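Local coordinates for protein transmembrane beta-barrels (Synthetic construct, PDB 6X9Z) that is a de novo designed transmembrane beta-barrel, probably made to fold and insert into lipid membranes rather than to carry out a natural function, at residues Thr7-Thr18 / Leu111-Val122; Lys83-Leu91 / Ala99-Asn107. One frame throughout, in Å; residues are numbered along the deposited sequence. Where two conformers were deposited one is given.

Interaction 1: residues Thr7-Thr18 / Leu111-Val122; sequences TLMVYVVVGYNT and LQKVAIGIAYKV
Strand 8-17 and strand 112-121, the first and last of the eight, pair antiparallel and close the beta-barrel, with nine bridges from Met9-Lys121 to Asn17-Lys113. In the hydrogen-bonded pairs, backbone amides and carbonyls satisfy one another reciprocally: Val12 N reaches Ile118 O, and Ile118 N returns to Val12 O, each at 3.1 Å. The bonding is equally mutual in Val10-Tyr120, Tyr16-Val114 and Val14-Ile116, where Val14 N lies 2.8 Å from Ile116 O. The backbone groups of Met9, Tyr11, Val13 and Gly15 turn the other way and bond to strand 22-31. On the outward face Val12 CG2 lies alongside Ile118 CG1, 3.6 Å away. Inside, glycine makes room: a CB on Gly117 would collide with Val12 O and Val13 CG1.

The inward polar groups find partners farther round the barrel. Tyr11 OH bonds to Asp39. Asn17 ND2 is held by Asp23, while its OD1 rests 3.2 Å from Lys113 CB, the two side chains running side by side. Lys113 starts with CG wedged between its backbone N and carbonyl carbon (chi1 65°), then bends at chi3 (-64°), which brings CE over Gly15 CA, where a CB would clash; its NZ forms a long, weak ion pair with Asp23. With an alanine in place of Lys113, Asp23 would probably lose this distant positive charge, and Gly15 and the flank of the Asn17 amide would be left uncovered. At the other end, Leu8 O accepts from Val122 N, whose side-chain CG2 packs on Leu8 CG at 3.6 Å. Beyond the last bridge Thr18 N donates to Gln112 O at 2.7 Å, and Gln112 N in turn donates to the side-chain oxygen Thr18 OG1 at 3.1 Å.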
loop_
_atom_site.group_PDB
_atom_site.type_symbol
_atom_site.label_atom_id
_atom_site.label_comp_id
_atom_site.label_asym_id
_atom_site.label_seq_id
_atom_site.Cartn_x
_atom_site.Cartn_y
_atom_site.Cartn_z
ATOM N N THR A 7 -9.509 -4.028 11.650
ATOM C CA THR A 7 -8.972 -4.991 10.697
ATOM C C THR A 7 -7.493 -4.712 10.470
ATOM O O THR A 7 -7.108 -3.576 10.176
ATOM C CB THR A 7 -9.734 -4.922 9.377
ATOM O OG1 THR A 7 -11.092 -5.333 9.586
ATOM C CG2 THR A 7 -9.088 -5.832 8.340
ATOM N N LEU A 8 -6.666 -5.738 10.627
ATOM C CA LEU A 8 -5.237 -5.649 10.365
ATOM C C LEU A 8 -4.897 -6.563 9.201
ATOM O O LEU A 8 -5.280 -7.739 9.193
ATOM C CB LEU A 8 -4.419 -6.037 11.596
ATOM C CG LEU A 8 -2.902 -5.871 11.458
ATOM C CD1 LEU A 8 -2.534 -4.418 11.271
ATOM C CD2 LEU A 8 -2.194 -6.459 12.675
ATOM N N MET A 9 -4.192 -6.022 8.216
ATOM C CA MET A 9 -3.796 -6.798 7.055
ATOM C C MET A 9 -2.326 -6.551 6.769
ATOM O O MET A 9 -1.892 -5.399 6.690
ATOM C CB MET A 9 -4.657 -6.452 5.842
ATOM C CG MET A 9 -6.067 -7.007 5.958
ATOM S SD MET A 9 -6.966 -6.788 4.426
ATOM C CE MET A 9 -7.071 -5.004 4.413
ATOM N N VAL A 10 -1.572 -7.635 6.636
ATOM C CA VAL A 10 -0.179 -7.580 6.221
ATOM C C VAL A 10 -0.134 -7.791 4.717
ATOM O O VAL A 10 -0.789 -8.697 4.189
ATOM C CB VAL A 10 0.658 -8.643 6.953
ATOM C CG1 VAL A 10 2.058 -8.711 6.367
ATOM C CG2 VAL A 10 0.709 -8.340 8.438
ATOM N N TYR A 11 0.629 -6.949 4.026
ATOM C CA TYR A 11 0.729 -7.016 2.581
ATOM C C TYR A 11 2.188 -7.116 2.168
ATOM O O TYR A 11 3.092 -6.706 2.904
ATOM C CB TYR A 11 0.075 -5.797 1.917
ATOM C CG TYR A 11 0.771 -4.476 2.175
ATOM C CD1 TYR A 11 1.823 -4.056 1.369
ATOM C CD2 TYR A 11 0.363 -3.638 3.206
ATOM C CE1 TYR A 11 2.458 -2.854 1.582
ATOM C CE2 TYR A 11 0.995 -2.426 3.431
ATOM C CZ TYR A 11 2.045 -2.040 2.613
ATOM O OH TYR A 11 2.680 -0.835 2.822
ATOM N N VAL A 12 2.404 -7.674 0.983
ATOM C CA VAL A 12 3.709 -7.663 0.333
ATOM C C VAL A 12 3.480 -7.362 -1.139
ATOM O O VAL A 12 2.655 -8.011 -1.790
ATOM C CB VAL A 12 4.465 -8.993 0.522
ATOM C CG1 VAL A 12 4.986 -9.104 1.946
ATOM C CG2 VAL A 12 3.566 -10.171 0.206
ATOM N N VAL A 13 4.178 -6.356 -1.661
ATOM C CA VAL A 13 3.965 -5.935 -3.038
ATOM C C VAL A 13 5.301 -5.738 -3.731
ATOM O O VAL A 13 6.325 -5.452 -3.105
ATOM C CB VAL A 13 3.124 -4.643 -3.146
ATOM C CG1 VAL A 13 1.798 -4.811 -2.442
ATOM C CG2 VAL A 13 3.893 -3.446 -2.597
ATOM N N VAL A 14 5.269 -5.895 -5.049
ATOM C CA VAL A 14 6.384 -5.565 -5.921
ATOM C C VAL A 14 5.930 -4.417 -6.809
ATOM O O VAL A 14 4.874 -4.499 -7.451
ATOM C CB VAL A 14 6.841 -6.777 -6.749
ATOM C CG1 VAL A 14 5.641 -7.502 -7.354
ATOM C CG2 VAL A 14 7.815 -6.340 -7.826
ATOM N N GLY A 15 6.707 -3.341 -6.823
ATOM C CA GLY A 15 6.359 -2.126 -7.546
ATOM C C GLY A 15 7.379 -1.843 -8.634
ATOM O O GLY A 15 8.586 -1.934 -8.402
ATOM N N TYR A 16 6.881 -1.500 -9.815
ATOM C CA TYR A 16 7.710 -1.199 -10.977
ATOM C C TYR A 16 7.570 0.288 -11.283
ATOM O O TYR A 16 6.507 0.737 -11.723
ATOM C CB TYR A 16 7.300 -2.051 -12.176
ATOM C CG TYR A 16 7.310 -3.539 -11.911
ATOM C CD1 TYR A 16 8.404 -4.318 -12.259
ATOM C CD2 TYR A 16 6.218 -4.166 -11.321
ATOM C CE1 TYR A 16 8.414 -5.678 -12.025
ATOM C CE2 TYR A 16 6.221 -5.523 -11.079
ATOM C CZ TYR A 16 7.321 -6.274 -11.436
ATOM O OH TYR A 16 7.330 -7.630 -11.201
ATOM N N ASN A 17 8.640 1.039 -11.049
ATOM C CA ASN A 17 8.640 2.487 -11.186
ATOM C C ASN A 17 8.994 2.903 -12.610
ATOM O O ASN A 17 9.629 2.160 -13.363
ATOM C CB ASN A 17 9.632 3.120 -10.209
ATOM C CG ASN A 17 9.382 2.713 -8.768
ATOM O OD1 ASN A 17 8.621 3.363 -8.050
ATOM N ND2 ASN A 17 10.030 1.639 -8.336
ATOM N N THR A 18 8.603 4.133 -12.957
ATOM C CA THR A 18 8.828 4.649 -14.301
ATOM C C THR A 18 10.304 4.888 -14.602
ATOM O O THR A 18 10.668 5.009 -15.778
ATOM C CB THR A 18 8.038 5.943 -14.509
ATOM O OG1 THR A 18 8.238 6.815 -13.391
ATOM C CG2 THR A 18 6.553 5.644 -14.660
ATOM N N LEU A 111 7.568 10.775 -10.646
ATOM C CA LEU A 111 7.894 9.355 -10.650
ATOM C C LEU A 111 6.627 8.572 -10.336
ATOM O O LEU A 111 6.024 8.771 -9.277
ATOM C CB LEU A 111 8.989 9.050 -9.625
ATOM C CG LEU A 111 9.326 7.584 -9.346
ATOM C CD1 LEU A 111 10.112 6.982 -10.498
ATOM C CD2 LEU A 111 10.091 7.444 -8.034
ATOM N N GLN A 112 6.220 7.699 -11.254
ATOM C CA GLN A 112 5.034 6.871 -11.087
ATOM C C GLN A 112 5.425 5.405 -10.973
ATOM O O GLN A 112 6.497 4.985 -11.417
ATOM C CB GLN A 112 4.058 7.047 -12.256
ATOM C CG GLN A 112 3.516 8.451 -12.414
ATOM C CD GLN A 112 4.158 9.194 -13.567
ATOM O OE1 GLN A 112 4.663 8.584 -14.510
ATOM N NE2 GLN A 112 4.144 10.519 -13.496
ATOM N N LYS A 113 4.531 4.619 -10.380
ATOM C CA LYS A 113 4.811 3.209 -10.169
ATOM C C LYS A 113 3.520 2.411 -10.217
ATOM O O LYS A 113 2.443 2.911 -9.881
ATOM C CB LYS A 113 5.522 2.969 -8.833
ATOM C CG LYS A 113 4.687 3.314 -7.614
ATOM C CD LYS A 113 5.458 3.074 -6.322
ATOM C CE LYS A 113 5.783 1.601 -6.137
ATOM N NZ LYS A 113 6.307 1.321 -4.770
ATOM N N VAL A 114 3.647 1.162 -10.652
ATOM C CA VAL A 114 2.583 0.172 -10.579
ATOM C C VAL A 114 3.087 -0.960 -9.702
ATOM O O VAL A 114 4.189 -1.476 -9.921
ATOM C CB VAL A 114 2.176 -0.334 -11.972
ATOM C CG1 VAL A 114 1.238 -1.524 -11.860
ATOM C CG2 VAL A 114 1.520 0.792 -12.760
ATOM N N ALA A 115 2.301 -1.322 -8.694
ATOM C CA ALA A 115 2.674 -2.361 -7.750
ATOM C C ALA A 115 1.568 -3.400 -7.662
ATOM O O ALA A 115 0.381 -3.059 -7.642
ATOM C CB ALA A 115 2.960 -1.778 -6.361
ATOM N N ILE A 116 1.970 -4.669 -7.631
ATOM C CA ILE A 116 1.059 -5.790 -7.460
ATOM C C ILE A 116 1.558 -6.627 -6.294
ATOM O O ILE A 116 2.759 -6.676 -6.007
ATOM C CB ILE A 116 0.941 -6.647 -8.737
ATOM C CG1 ILE A 116 2.314 -7.195 -9.132
ATOM C CG2 ILE A 116 0.331 -5.836 -9.871
ATOM C CD1 ILE A 116 2.293 -8.071 -10.364
ATOM N N GLY A 117 0.625 -7.281 -5.616
ATOM C CA GLY A 117 0.982 -8.064 -4.451
ATOM C C GLY A 117 -0.244 -8.707 -3.846
ATOM O O GLY A 117 -1.309 -8.762 -4.462
ATOM N N ILE A 118 -0.072 -9.210 -2.625
ATOM C CA ILE A 118 -1.153 -9.849 -1.890
ATOM C C ILE A 118 -1.328 -9.133 -0.560
ATOM O O ILE A 118 -0.432 -8.443 -0.069
ATOM C CB ILE A 118 -0.904 -11.351 -1.653
ATOM C CG1 ILE A 118 0.340 -11.539 -0.785
ATOM C CG2 ILE A 118 -0.811 -12.098 -2.976
ATOM C CD1 ILE A 118 0.749 -12.975 -0.587
ATOM N N ALA A 119 -2.505 -9.319 0.028
ATOM C CA ALA A 119 -2.842 -8.726 1.314
ATOM C C ALA A 119 -3.456 -9.806 2.189
ATOM O O ALA A 119 -4.527 -10.334 1.868
ATOM C CB ALA A 119 -3.796 -7.542 1.147
ATOM N N TYR A 120 -2.770 -10.139 3.278
ATOM C CA TYR A 120 -3.176 -11.201 4.188
ATOM C C TYR A 120 -3.841 -10.584 5.407
ATOM O O TYR A 120 -3.282 -9.672 6.024
ATOM C CB TYR A 120 -1.964 -12.032 4.604
ATOM C CG TYR A 120 -2.265 -13.265 5.433
ATOM C CD1 TYR A 120 -2.276 -13.210 6.823
ATOM C CD2 TYR A 120 -2.500 -14.489 4.827
ATOM C CE1 TYR A 120 -2.533 -14.342 7.584
ATOM C CE2 TYR A 120 -2.755 -15.623 5.578
ATOM C CZ TYR A 120 -2.771 -15.545 6.952
ATOM O OH TYR A 120 -3.028 -16.684 7.681
ATOM N N LYS A 121 -5.025 -11.084 5.753
ATOM C CA LYS A 121 -5.820 -10.525 6.839
ATOM C C LYS A 121 -5.509 -11.285 8.124
ATOM O O LYS A 121 -5.841 -12.468 8.250
ATOM C CB LYS A 121 -7.306 -10.592 6.502
ATOM C CG LYS A 121 -8.194 -9.924 7.531
ATOM C CD LYS A 121 -9.667 -10.015 7.157
ATOM C CE LYS A 121 -10.532 -9.358 8.224
ATOM N NZ LYS A 121 -11.956 -9.250 7.816
ATOM N N VAL A 122 -4.866 -10.611 9.072
ATOM C CA VAL A 122 -4.521 -11.236 10.344
ATOM C C VAL A 122 -5.539 -10.855 11.413
ATOM O O VAL A 122 -6.599 -11.472 11.513
ATOM C CB VAL A 122 -3.092 -10.863 10.790
ATOM C CG1 VAL A 122 -2.062 -11.692 10.036
ATOM C CG2 VAL A 122 -2.833 -9.387 10.578
#

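Interaction 2: residues Lys83-Leu91 / Ala99-Asn107; sequences KPTAGAGAL and ALMVEYGWN
Trp106 turns its indole over Ala86 across the beta hairpin of strands 82-93 and 98-106. Its CG sits between the backbone N and the carbonyl carbon (chi1 59°), and with chi2 at -92° one ring face is laid on the methyl, Ala86 CB being 3.6 Å from Trp106 CE2 and offset toward the ring's rim. Tyr104 on the same face is turned otherwise and reaches away from Ala88, over strand 112-121.

The lumen-side chains are mostly stretched out. Met101 is extended throughout, and in one of two conformers Leu91 CD2 lies alongside its base, 3.5 Å from Met101 CB, a less certain contact. Glu103 is extended as far as CD, with chi1 171° carrying its carboxylate over Gly87, OE2 standing 4.0 Å from Gly87 CA, where a CB would clash; OE1 is bonded to Tyr69 OH. At the open end of the hairpin Asn107 OD1 lies 3.2 Å from Thr85 CG2, the side chains parallel, while ND2 bonds to Leu111 O.

Six backbone hydrogen bonds join the pairs Ala86-Trp106, Ala88-Tyr104 and Ala90-Val102. The hairpin is thus held by its backbone, while Glu103, passing over Gly87, carries its carboxylate across strand 82-93 to strand 66-77.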
loop_
_atom_site.group_PDB
_atom_site.type_symbol
_atom_site.label_atom_id
_atom_site.label_comp_id
_atom_site.label_asym_id
_atom_site.label_seq_id
_atom_site.Cartn_x
_atom_site.Cartn_y
_atom_site.Cartn_z
ATOM N N LYS A 83 10.450 11.949 1.145
ATOM C CA LYS A 83 9.694 12.281 -0.052
ATOM C C LYS A 83 8.225 11.918 0.119
ATOM O O LYS A 83 7.900 10.888 0.724
ATOM C CB LYS A 83 10.265 11.556 -1.279
ATOM N N PRO A 84 7.316 12.743 -0.403
ATOM C CA PRO A 84 5.890 12.414 -0.324
ATOM C C PRO A 84 5.477 11.450 -1.426
ATOM O O PRO A 84 5.965 11.516 -2.557
ATOM C CB PRO A 84 5.208 13.777 -0.495
ATOM C CG PRO A 84 6.157 14.550 -1.352
ATOM C CD PRO A 84 7.549 14.065 -1.011
ATOM N N THR A 85 4.572 10.537 -1.080
ATOM C CA THR A 85 4.066 9.551 -2.022
ATOM C C THR A 85 2.562 9.416 -1.850
ATOM O O THR A 85 2.053 9.474 -0.728
ATOM C CB THR A 85 4.722 8.175 -1.826
ATOM O OG1 THR A 85 4.360 7.650 -0.545
ATOM C CG2 THR A 85 6.238 8.272 -1.919
ATOM N N ALA A 86 1.855 9.239 -2.962
ATOM C CA ALA A 86 0.434 8.935 -2.928
ATOM C C ALA A 86 0.172 7.682 -3.750
ATOM O O ALA A 86 0.976 7.291 -4.601
ATOM C CB ALA A 86 -0.417 10.102 -3.445
ATOM N N GLY A 87 -0.966 7.050 -3.482
ATOM C CA GLY A 87 -1.322 5.825 -4.172
ATOM C C GLY A 87 -2.811 5.752 -4.426
ATOM O O GLY A 87 -3.614 6.419 -3.766
ATOM N N ALA A 88 -3.167 4.931 -5.410
ATOM C CA ALA A 88 -4.564 4.665 -5.738
ATOM C C ALA A 88 -4.648 3.211 -6.174
ATOM O O ALA A 88 -4.031 2.826 -7.174
ATOM C CB ALA A 88 -5.069 5.598 -6.836
ATOM N N GLY A 89 -5.394 2.404 -5.430
ATOM C CA GLY A 89 -5.442 0.995 -5.747
ATOM C C GLY A 89 -6.711 0.304 -5.304
ATOM O O GLY A 89 -7.712 0.954 -4.985
ATOM N N ALA A 90 -6.684 -1.022 -5.291
ATOM C CA ALA A 90 -7.824 -1.765 -4.786
ATOM C C ALA A 90 -7.364 -3.138 -4.323
ATOM O O ALA A 90 -6.323 -3.642 -4.756
ATOM C CB ALA A 90 -8.927 -1.899 -5.841
ATOM N N LEU A 91 -8.149 -3.719 -3.427
ATOM C CA LEU A 91 -7.951 -5.084 -2.964
ATOM C C LEU A 91 -9.058 -5.961 -3.526
ATOM O O LEU A 91 -10.242 -5.632 -3.397
ATOM C CB LEU A 91 -7.947 -5.152 -1.437
ATOM C CG LEU A 91 -6.827 -4.378 -0.751
ATOM C CD1 LEU A 91 -7.018 -4.405 0.750
ATOM C CD2 LEU A 91 -5.496 -4.980 -1.129
ATOM N N ALA A 99 -6.242 -11.562 -0.237
ATOM C CA ALA A 99 -6.728 -10.624 -1.231
ATOM C C ALA A 99 -5.579 -10.273 -2.161
ATOM O O ALA A 99 -4.423 -10.200 -1.739
ATOM C CB ALA A 99 -7.297 -9.358 -0.582
ATOM N N LEU A 100 -5.906 -10.077 -3.434
ATOM C CA LEU A 100 -4.939 -9.598 -4.407
ATOM C C LEU A 100 -4.936 -8.079 -4.401
ATOM O O LEU A 100 -5.988 -7.441 -4.308
ATOM C CB LEU A 100 -5.265 -10.116 -5.805
ATOM C CG LEU A 100 -5.458 -11.630 -5.850
ATOM C CD1 LEU A 100 -5.831 -12.057 -7.247
ATOM C CD2 LEU A 100 -4.204 -12.339 -5.364
ATOM N N MET A 101 -3.743 -7.508 -4.498
ATOM C CA MET A 101 -3.546 -6.078 -4.329
ATOM C C MET A 101 -2.903 -5.517 -5.584
ATOM O O MET A 101 -1.900 -6.053 -6.064
ATOM C CB MET A 101 -2.679 -5.800 -3.104
ATOM C CG MET A 101 -2.404 -4.339 -2.831
ATOM S SD MET A 101 -1.388 -4.209 -1.351
ATOM C CE MET A 101 -1.220 -2.437 -1.195
ATOM N N VAL A 102 -3.492 -4.459 -6.121
ATOM C CA VAL A 102 -2.919 -3.711 -7.230
ATOM C C VAL A 102 -3.018 -2.236 -6.883
ATOM O O VAL A 102 -4.018 -1.785 -6.309
ATOM C CB VAL A 102 -3.619 -4.017 -8.569
ATOM C CG1 VAL A 102 -3.508 -5.497 -8.894
ATOM C CG2 VAL A 102 -5.075 -3.584 -8.533
ATOM N N GLU A 103 -1.973 -1.491 -7.209
ATOM C CA GLU A 103 -1.884 -0.107 -6.778
ATOM C C GLU A 103 -1.098 0.690 -7.801
ATOM O O GLU A 103 0.017 0.311 -8.164
ATOM C CB GLU A 103 -1.215 -0.008 -5.408
ATOM C CG GLU A 103 -0.900 1.403 -4.985
ATOM C CD GLU A 103 -0.394 1.466 -3.570
ATOM O OE1 GLU A 103 -0.853 0.648 -2.743
ATOM O OE2 GLU A 103 0.466 2.326 -3.288
ATOM N N TYR A 104 -1.690 1.783 -8.261
ATOM C CA TYR A 104 -0.978 2.792 -9.024
ATOM C C TYR A 104 -0.582 3.912 -8.073
ATOM O O TYR A 104 -1.419 4.410 -7.312
ATOM C CB TYR A 104 -1.840 3.331 -10.163
ATOM C CG TYR A 104 -1.224 4.507 -10.874
ATOM C CD1 TYR A 104 -1.727 5.789 -10.696
ATOM C CD2 TYR A 104 -0.134 4.338 -11.715
ATOM C CE1 TYR A 104 -1.166 6.869 -11.344
ATOM C CE2 TYR A 104 0.437 5.412 -12.364
ATOM C CZ TYR A 104 -0.081 6.673 -12.176
ATOM O OH TYR A 104 0.483 7.745 -12.824
ATOM N N GLY A 105 0.694 4.291 -8.100
ATOM C CA GLY A 105 1.195 5.284 -7.176
ATOM C C GLY A 105 2.127 6.258 -7.867
ATOM O O GLY A 105 2.742 5.951 -8.891
ATOM N N TRP A 106 2.213 7.451 -7.287
ATOM C CA TRP A 106 3.122 8.480 -7.761
ATOM C C TRP A 106 3.882 9.063 -6.578
ATOM O O TRP A 106 3.402 9.050 -5.442
ATOM C CB TRP A 106 2.384 9.588 -8.543
ATOM C CG TRP A 106 1.306 10.311 -7.793
ATOM C CD1 TRP A 106 -0.022 9.996 -7.759
ATOM C CD2 TRP A 106 1.459 11.491 -6.994
ATOM N NE1 TRP A 106 -0.704 10.900 -6.977
ATOM C CE2 TRP A 106 0.183 11.827 -6.495
ATOM C CE3 TRP A 106 2.553 12.288 -6.643
ATOM C CZ2 TRP A 106 -0.029 12.929 -5.667
ATOM C CZ3 TRP A 106 2.342 13.383 -5.822
ATOM C CH2 TRP A 106 1.059 13.694 -5.344
ATOM N N ASN A 107 5.083 9.559 -6.860
ATOM C CA ASN A 107 5.978 10.055 -5.823
ATOM C C ASN A 107 6.327 11.517 -6.076
ATOM O O ASN A 107 5.655 12.194 -6.855
ATOM C CB ASN A 107 7.251 9.206 -5.763
ATOM C CG ASN A 107 6.964 7.711 -5.832
ATOM O OD1 ASN A 107 6.841 7.042 -4.808
ATOM N ND2 ASN A 107 6.861 7.185 -7.047
#

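In the fold
Interaction 1 joins the two ends of the chain and closes the barrel; interaction 2, nested within that closure, is a local hairpin between consecutive strands. They abut directly, since strands 98-106 and 112-121 are neighbours: Lys113 N probably bonds to Gly105 O, and Met101 N to Gly117 O. Both combine a buried lumen side with a surface side, but valines opposite isoleucines, with tyrosines toward the ends, cover the outside of the closing seam, whereas alanines opposite larger residues line the hairpin's. Inside, Met101 of 83-91/99-107 packs against Tyr11 and Val13 of 7-18/111-122, giving the two contacts a shared apolar core, while their charged groups engage different strands.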